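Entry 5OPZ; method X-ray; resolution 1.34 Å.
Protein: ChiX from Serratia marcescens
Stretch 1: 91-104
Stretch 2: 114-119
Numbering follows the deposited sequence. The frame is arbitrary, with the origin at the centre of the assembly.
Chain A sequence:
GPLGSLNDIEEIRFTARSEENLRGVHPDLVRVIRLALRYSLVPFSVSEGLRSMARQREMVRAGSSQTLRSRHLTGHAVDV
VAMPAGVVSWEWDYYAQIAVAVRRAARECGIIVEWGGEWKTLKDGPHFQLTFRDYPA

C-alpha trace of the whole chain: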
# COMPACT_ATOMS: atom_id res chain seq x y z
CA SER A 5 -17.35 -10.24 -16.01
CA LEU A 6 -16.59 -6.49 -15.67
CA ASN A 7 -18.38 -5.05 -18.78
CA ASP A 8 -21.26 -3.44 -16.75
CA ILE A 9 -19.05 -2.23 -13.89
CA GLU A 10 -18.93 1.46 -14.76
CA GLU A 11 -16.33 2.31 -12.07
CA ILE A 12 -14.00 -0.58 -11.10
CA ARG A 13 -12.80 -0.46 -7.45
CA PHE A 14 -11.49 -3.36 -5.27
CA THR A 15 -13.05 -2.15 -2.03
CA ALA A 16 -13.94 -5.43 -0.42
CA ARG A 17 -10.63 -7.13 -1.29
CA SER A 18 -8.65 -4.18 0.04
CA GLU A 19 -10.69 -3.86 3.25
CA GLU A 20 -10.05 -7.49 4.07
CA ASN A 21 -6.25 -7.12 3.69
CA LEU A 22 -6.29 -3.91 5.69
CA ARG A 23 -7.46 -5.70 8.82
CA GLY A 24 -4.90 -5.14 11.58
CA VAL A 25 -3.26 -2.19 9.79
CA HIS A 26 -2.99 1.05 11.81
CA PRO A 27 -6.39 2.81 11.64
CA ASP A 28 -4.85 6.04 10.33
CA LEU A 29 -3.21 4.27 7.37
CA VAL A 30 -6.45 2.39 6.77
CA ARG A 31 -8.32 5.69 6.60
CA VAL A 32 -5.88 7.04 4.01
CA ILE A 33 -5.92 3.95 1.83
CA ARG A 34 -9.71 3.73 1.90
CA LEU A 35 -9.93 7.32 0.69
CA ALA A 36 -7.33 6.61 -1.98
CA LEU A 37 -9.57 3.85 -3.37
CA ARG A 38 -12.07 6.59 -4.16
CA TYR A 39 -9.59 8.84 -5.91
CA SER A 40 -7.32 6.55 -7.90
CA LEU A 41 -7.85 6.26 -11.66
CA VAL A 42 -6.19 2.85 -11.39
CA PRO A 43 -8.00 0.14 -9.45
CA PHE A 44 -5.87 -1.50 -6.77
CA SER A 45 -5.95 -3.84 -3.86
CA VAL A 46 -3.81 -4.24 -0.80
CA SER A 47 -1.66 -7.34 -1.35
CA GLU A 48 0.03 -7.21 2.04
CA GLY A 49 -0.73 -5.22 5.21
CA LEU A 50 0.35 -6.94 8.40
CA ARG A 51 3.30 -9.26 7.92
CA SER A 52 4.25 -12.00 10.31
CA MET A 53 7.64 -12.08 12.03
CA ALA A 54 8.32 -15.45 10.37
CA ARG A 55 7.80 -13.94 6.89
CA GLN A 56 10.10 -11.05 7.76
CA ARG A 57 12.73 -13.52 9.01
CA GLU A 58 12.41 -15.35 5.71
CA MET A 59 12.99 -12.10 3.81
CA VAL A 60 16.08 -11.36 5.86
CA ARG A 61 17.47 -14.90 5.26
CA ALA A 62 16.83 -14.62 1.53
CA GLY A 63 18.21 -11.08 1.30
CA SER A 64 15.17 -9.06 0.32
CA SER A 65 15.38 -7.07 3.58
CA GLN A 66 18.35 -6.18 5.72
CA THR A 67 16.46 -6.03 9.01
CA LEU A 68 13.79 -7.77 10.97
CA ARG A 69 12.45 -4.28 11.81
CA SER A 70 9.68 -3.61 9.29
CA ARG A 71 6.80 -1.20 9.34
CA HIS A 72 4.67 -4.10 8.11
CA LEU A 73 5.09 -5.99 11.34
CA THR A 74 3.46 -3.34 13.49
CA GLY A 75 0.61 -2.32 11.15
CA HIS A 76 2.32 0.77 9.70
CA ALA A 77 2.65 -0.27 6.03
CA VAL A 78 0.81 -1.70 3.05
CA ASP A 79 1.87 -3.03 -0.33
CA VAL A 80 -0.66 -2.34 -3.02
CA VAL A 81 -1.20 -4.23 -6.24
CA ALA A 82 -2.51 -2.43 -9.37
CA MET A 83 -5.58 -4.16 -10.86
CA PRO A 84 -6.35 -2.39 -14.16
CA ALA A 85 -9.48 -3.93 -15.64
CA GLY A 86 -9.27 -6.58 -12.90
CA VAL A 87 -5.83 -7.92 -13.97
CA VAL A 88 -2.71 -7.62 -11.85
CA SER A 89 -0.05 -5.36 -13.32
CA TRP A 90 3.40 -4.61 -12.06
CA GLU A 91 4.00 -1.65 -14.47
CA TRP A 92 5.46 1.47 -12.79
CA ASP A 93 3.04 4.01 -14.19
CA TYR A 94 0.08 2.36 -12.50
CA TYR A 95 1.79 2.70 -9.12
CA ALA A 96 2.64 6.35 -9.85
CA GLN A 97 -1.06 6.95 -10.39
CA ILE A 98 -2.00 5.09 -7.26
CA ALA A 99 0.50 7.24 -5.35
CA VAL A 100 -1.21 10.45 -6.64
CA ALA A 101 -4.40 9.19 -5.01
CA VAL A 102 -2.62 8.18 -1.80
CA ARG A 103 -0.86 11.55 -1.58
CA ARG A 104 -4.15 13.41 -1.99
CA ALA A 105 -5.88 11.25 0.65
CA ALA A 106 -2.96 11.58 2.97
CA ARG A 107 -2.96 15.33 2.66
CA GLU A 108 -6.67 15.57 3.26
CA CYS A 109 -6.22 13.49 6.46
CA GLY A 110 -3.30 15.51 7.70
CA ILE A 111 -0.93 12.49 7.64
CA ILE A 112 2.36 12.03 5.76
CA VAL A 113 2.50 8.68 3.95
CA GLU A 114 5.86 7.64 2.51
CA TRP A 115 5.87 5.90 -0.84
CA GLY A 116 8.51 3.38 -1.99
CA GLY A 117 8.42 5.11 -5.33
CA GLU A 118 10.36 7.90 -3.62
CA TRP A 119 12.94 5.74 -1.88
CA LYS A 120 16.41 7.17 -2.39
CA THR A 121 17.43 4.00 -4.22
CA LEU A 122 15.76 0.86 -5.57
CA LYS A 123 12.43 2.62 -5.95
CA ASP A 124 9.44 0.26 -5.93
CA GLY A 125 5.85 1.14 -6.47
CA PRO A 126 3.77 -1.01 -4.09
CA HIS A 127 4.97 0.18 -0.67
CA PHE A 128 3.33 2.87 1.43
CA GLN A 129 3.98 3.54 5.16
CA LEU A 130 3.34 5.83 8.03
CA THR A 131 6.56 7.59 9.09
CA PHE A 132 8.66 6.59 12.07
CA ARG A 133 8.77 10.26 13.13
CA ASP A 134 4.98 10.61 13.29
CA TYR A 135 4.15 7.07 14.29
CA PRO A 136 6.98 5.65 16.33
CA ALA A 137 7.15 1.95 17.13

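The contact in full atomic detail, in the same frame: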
# COMPACT_ATOMS: atom_id res chain seq x y z
N GLU A 91 3.42 -2.78 -13.77
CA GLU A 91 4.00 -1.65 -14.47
C GLU A 91 4.04 -0.37 -13.62
O GLU A 91 3.05 0.00 -13.01
CB GLU A 91 3.28 -1.43 -15.81
CG GLU A 91 3.37 -2.63 -16.78
CD GLU A 91 4.77 -2.91 -17.35
OE1 GLU A 91 5.71 -2.14 -17.13
OE2 GLU A 91 4.94 -3.94 -18.04
N TRP A 92 5.18 0.30 -13.64
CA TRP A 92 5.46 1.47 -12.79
C TRP A 92 4.39 2.55 -12.85
O TRP A 92 4.01 3.07 -11.83
CB TRP A 92 6.82 2.10 -13.21
CG TRP A 92 7.09 3.42 -12.58
CD1 TRP A 92 6.85 4.65 -13.12
CD2 TRP A 92 7.57 3.66 -11.25
NE1 TRP A 92 7.15 5.63 -12.22
CE2 TRP A 92 7.58 5.06 -11.05
CE3 TRP A 92 7.97 2.82 -10.20
CZ2 TRP A 92 8.06 5.64 -9.88
CZ3 TRP A 92 8.39 3.39 -9.02
CH2 TRP A 92 8.46 4.79 -8.88
N ASP A 93 3.95 2.89 -14.05
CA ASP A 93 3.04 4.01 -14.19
C ASP A 93 1.74 3.85 -13.42
O ASP A 93 1.18 4.82 -12.92
CB ASP A 93 2.74 4.35 -15.67
CG ASP A 93 3.77 5.25 -16.24
OD1 ASP A 93 4.14 6.18 -15.53
OD2 ASP A 93 4.20 4.99 -17.37
N TYR A 94 1.28 2.61 -13.28
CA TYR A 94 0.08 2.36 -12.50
C TYR A 94 0.28 2.75 -11.03
O TYR A 94 -0.59 3.35 -10.41
CB TYR A 94 -0.36 0.90 -12.61
CG TYR A 94 -0.89 0.45 -13.97
CD1 TYR A 94 -1.99 1.06 -14.52
CD2 TYR A 94 -0.36 -0.62 -14.63
CE1 TYR A 94 -2.52 0.67 -15.70
CE2 TYR A 94 -0.85 -1.04 -15.85
CZ TYR A 94 -1.92 -0.37 -16.39
OH TYR A 94 -2.43 -0.84 -17.57
N TYR A 95 1.45 2.38 -10.50
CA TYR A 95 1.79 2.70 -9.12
C TYR A 95 2.01 4.18 -8.92
O TYR A 95 1.63 4.73 -7.88
CB TYR A 95 3.04 1.88 -8.68
CG TYR A 95 2.67 0.43 -8.68
CD1 TYR A 95 2.75 -0.33 -9.85
CD2 TYR A 95 2.10 -0.17 -7.56
CE1 TYR A 95 2.25 -1.60 -9.90
CE2 TYR A 95 1.66 -1.45 -7.59
CZ TYR A 95 1.71 -2.18 -8.79
OH TYR A 95 1.15 -3.44 -8.81
N ALA A 96 2.54 4.88 -9.93
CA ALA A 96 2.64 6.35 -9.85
C ALA A 96 1.25 6.98 -9.73
O ALA A 96 1.07 7.96 -8.98
CB ALA A 96 3.44 6.91 -11.00
N GLN A 97 0.30 6.42 -10.46
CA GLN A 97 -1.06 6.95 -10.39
C GLN A 97 -1.71 6.65 -9.09
O GLN A 97 -2.44 7.51 -8.56
CB GLN A 97 -1.89 6.43 -11.55
CG GLN A 97 -1.46 6.98 -12.91
CD GLN A 97 -2.42 6.62 -14.02
OE1 GLN A 97 -3.52 7.10 -14.03
NE2 GLN A 97 -1.97 5.79 -14.96
N ILE A 98 -1.52 5.43 -8.60
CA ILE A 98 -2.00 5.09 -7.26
C ILE A 98 -1.43 6.07 -6.23
O ILE A 98 -2.15 6.53 -5.32
CB ILE A 98 -1.74 3.63 -6.86
CG1 ILE A 98 -2.51 2.71 -7.79
CG2 ILE A 98 -2.09 3.37 -5.39
CD1 ILE A 98 -1.96 1.31 -7.83
N ALA A 99 -0.13 6.36 -6.31
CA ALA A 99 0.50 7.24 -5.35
C ALA A 99 -0.07 8.65 -5.42
O ALA A 99 -0.07 9.32 -4.40
CB ALA A 99 2.00 7.24 -5.53
N VAL A 100 -0.52 9.13 -6.58
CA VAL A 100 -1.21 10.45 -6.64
C VAL A 100 -2.42 10.42 -5.70
O VAL A 100 -2.68 11.38 -4.95
CB VAL A 100 -1.66 10.80 -8.06
CG1 VAL A 100 -2.62 11.96 -8.14
CG2 VAL A 100 -0.43 11.08 -8.88
N ALA A 101 -3.21 9.36 -5.81
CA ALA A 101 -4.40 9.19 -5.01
C ALA A 101 -4.06 9.09 -3.51
O ALA A 101 -4.75 9.69 -2.69
CB ALA A 101 -5.16 7.99 -5.46
N VAL A 102 -3.04 8.30 -3.17
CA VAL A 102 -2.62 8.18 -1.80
C VAL A 102 -2.15 9.51 -1.26
O VAL A 102 -2.50 9.85 -0.11
CB VAL A 102 -1.56 7.08 -1.60
CG1 VAL A 102 -1.04 7.09 -0.16
CG2 VAL A 102 -2.14 5.73 -1.95
N ARG A 103 -1.37 10.24 -2.03
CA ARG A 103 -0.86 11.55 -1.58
C ARG A 103 -1.98 12.54 -1.36
O ARG A 103 -1.95 13.30 -0.39
CB ARG A 103 0.09 12.11 -2.66
CG ARG A 103 1.02 13.24 -2.37
CD ARG A 103 2.09 13.48 -3.47
NE ARG A 103 2.95 12.34 -3.79
CZ ARG A 103 3.01 11.65 -4.95
NH1 ARG A 103 2.24 11.91 -6.02
NH2 ARG A 103 3.89 10.66 -5.04
N ARG A 104 -3.01 12.51 -2.18
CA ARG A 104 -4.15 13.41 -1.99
C ARG A 104 -4.91 13.00 -0.73
O ARG A 104 -5.21 13.84 0.13
CB ARG A 104 -5.08 13.36 -3.18
CG ARG A 104 -6.38 14.12 -3.00
CD ARG A 104 -7.33 13.96 -4.17
NE ARG A 104 -8.64 14.44 -3.79
CZ ARG A 104 -9.72 14.36 -4.55
NH1 ARG A 104 -9.66 13.84 -5.76
NH2 ARG A 104 -10.87 14.82 -4.10
N GLU A 114 4.69 7.83 3.35
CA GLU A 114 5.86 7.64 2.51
C GLU A 114 5.57 6.56 1.50
O GLU A 114 4.93 5.56 1.81
CB GLU A 114 7.08 7.24 3.34
CG GLU A 114 7.65 8.31 4.24
CD GLU A 114 8.78 7.81 5.15
OE1 GLU A 114 8.55 6.95 6.03
OE2 GLU A 114 9.91 8.27 4.95
N TRP A 115 6.03 6.80 0.29
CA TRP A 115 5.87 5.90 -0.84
C TRP A 115 7.23 5.31 -1.26
O TRP A 115 8.19 6.06 -1.41
CB TRP A 115 5.26 6.66 -2.02
CG TRP A 115 5.06 5.87 -3.25
CD1 TRP A 115 4.65 4.57 -3.32
CD2 TRP A 115 5.29 6.29 -4.60
NE1 TRP A 115 4.55 4.18 -4.63
CE2 TRP A 115 4.93 5.21 -5.44
CE3 TRP A 115 5.68 7.50 -5.19
CZ2 TRP A 115 5.05 5.30 -6.84
CZ3 TRP A 115 5.77 7.58 -6.58
CH2 TRP A 115 5.46 6.49 -7.37
N GLY A 116 7.28 4.02 -1.51
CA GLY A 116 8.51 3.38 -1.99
C GLY A 116 8.94 3.86 -3.34
O GLY A 116 10.08 3.66 -3.72
N GLY A 117 8.04 4.50 -4.08
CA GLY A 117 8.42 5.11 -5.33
C GLY A 117 9.30 6.34 -5.21
O GLY A 117 9.88 6.77 -6.19
N GLU A 118 9.47 6.81 -3.97
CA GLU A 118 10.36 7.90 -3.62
C GLU A 118 11.48 7.51 -2.65
O GLU A 118 12.13 8.36 -2.04
CB GLU A 118 9.51 9.05 -3.02
CG GLU A 118 8.62 9.71 -4.06
CD GLU A 118 7.44 10.52 -3.48
OE1 GLU A 118 7.27 10.66 -2.25
OE2 GLU A 118 6.72 11.12 -4.29
N TRP A 119 11.74 6.21 -2.55
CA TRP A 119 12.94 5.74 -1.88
C TRP A 119 14.15 6.29 -2.58
O TRP A 119 14.09 6.55 -3.77
CB TRP A 119 13.03 4.21 -1.85
CG TRP A 119 12.08 3.50 -0.92
CD1 TRP A 119 11.54 3.99 0.21
CD2 TRP A 119 11.63 2.15 -1.02
NE1 TRP A 119 10.76 3.05 0.81
CE2 TRP A 119 10.83 1.89 0.10
CE3 TRP A 119 11.84 1.13 -1.93
CZ2 TRP A 119 10.21 0.66 0.31
CZ3 TRP A 119 11.24 -0.09 -1.72
CH2 TRP A 119 10.40 -0.31 -0.64
O HOH W 1 4.65 12.02 -1.74

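The most unusual feature of this contact is how much of it rests on one side chain: every residue of the helix that touches the second stretch, Trp 92, Tyr 95, Ala 96, Ala 99 and Arg 103, touches Trp 115. At the centre, the methyl group of Ala 99 sits over one face of the indole. Its CB lies 3.5 Å from the centroid of the six-membered ring of Trp 115 and only 11° off the ring normal, a CH-pi contact in which weakly polarised C-H bonds meet the electron-rich face. Alanine suits this place because its single methyl, pointing toward the strand, lets the helix come close: the CA atoms of Ala 99 and Trp 115 are 7.1 Å apart.

One turn earlier, Ala 96 again presents little bulk, and its CA approaches CH2 of Trp 115 to 3.8 Å. Tyr 95 contributes mainly through its backbone, with its O 3.6 Å from CZ2 of Trp 115. That carbonyl already accepts the helical hydrogen bond from Ala 99 N, at 2.9 Å from O to N, while the phenol end of Tyr 95 leads away from the contact.

Trp 92 begins with a sideways CA-to-CB bond, but its chi1 of 170° (t) carries the long indole to the other stretch. Its CZ2 lies 3.7 Å from CH2 of Trp 115. The two six-membered rings are inclined by 30° with centroids 5.3 Å apart, slid so far that they barely overlap, so this is no full stack. The edge of Trp 92 also meets Gly 117, CH2 to CA at 3.6 Å. Glycine fits here for a clear reason: an ideal CB would lie 2.2 Å from CZ2 of Trp 115, a clash, and a tight 3.1 Å from CH2 of Trp 92.

At the other end, Arg 103 supplies both reach and charge. Its NH2 forms a salt bridge with OE2 of Glu 118 at 3.0 Å and lies 3.6 Å from CE3 of Trp 115, which meets the guanidinium at its edge. A water molecule doubles the link, accepting from Arg 103 NE at 2.7 Å and donating to Glu 118 OE1 at 3.0 Å. Both side chains are exposed, as suits a charged pair, and both begin sideways yet end nearer the opposing stretch. No direct hydrogen bond crosses the contact; the polar links are the salt bridge and the water bridge, and the 291 Å² buried is thus largely a matter of packing around one tryptophan.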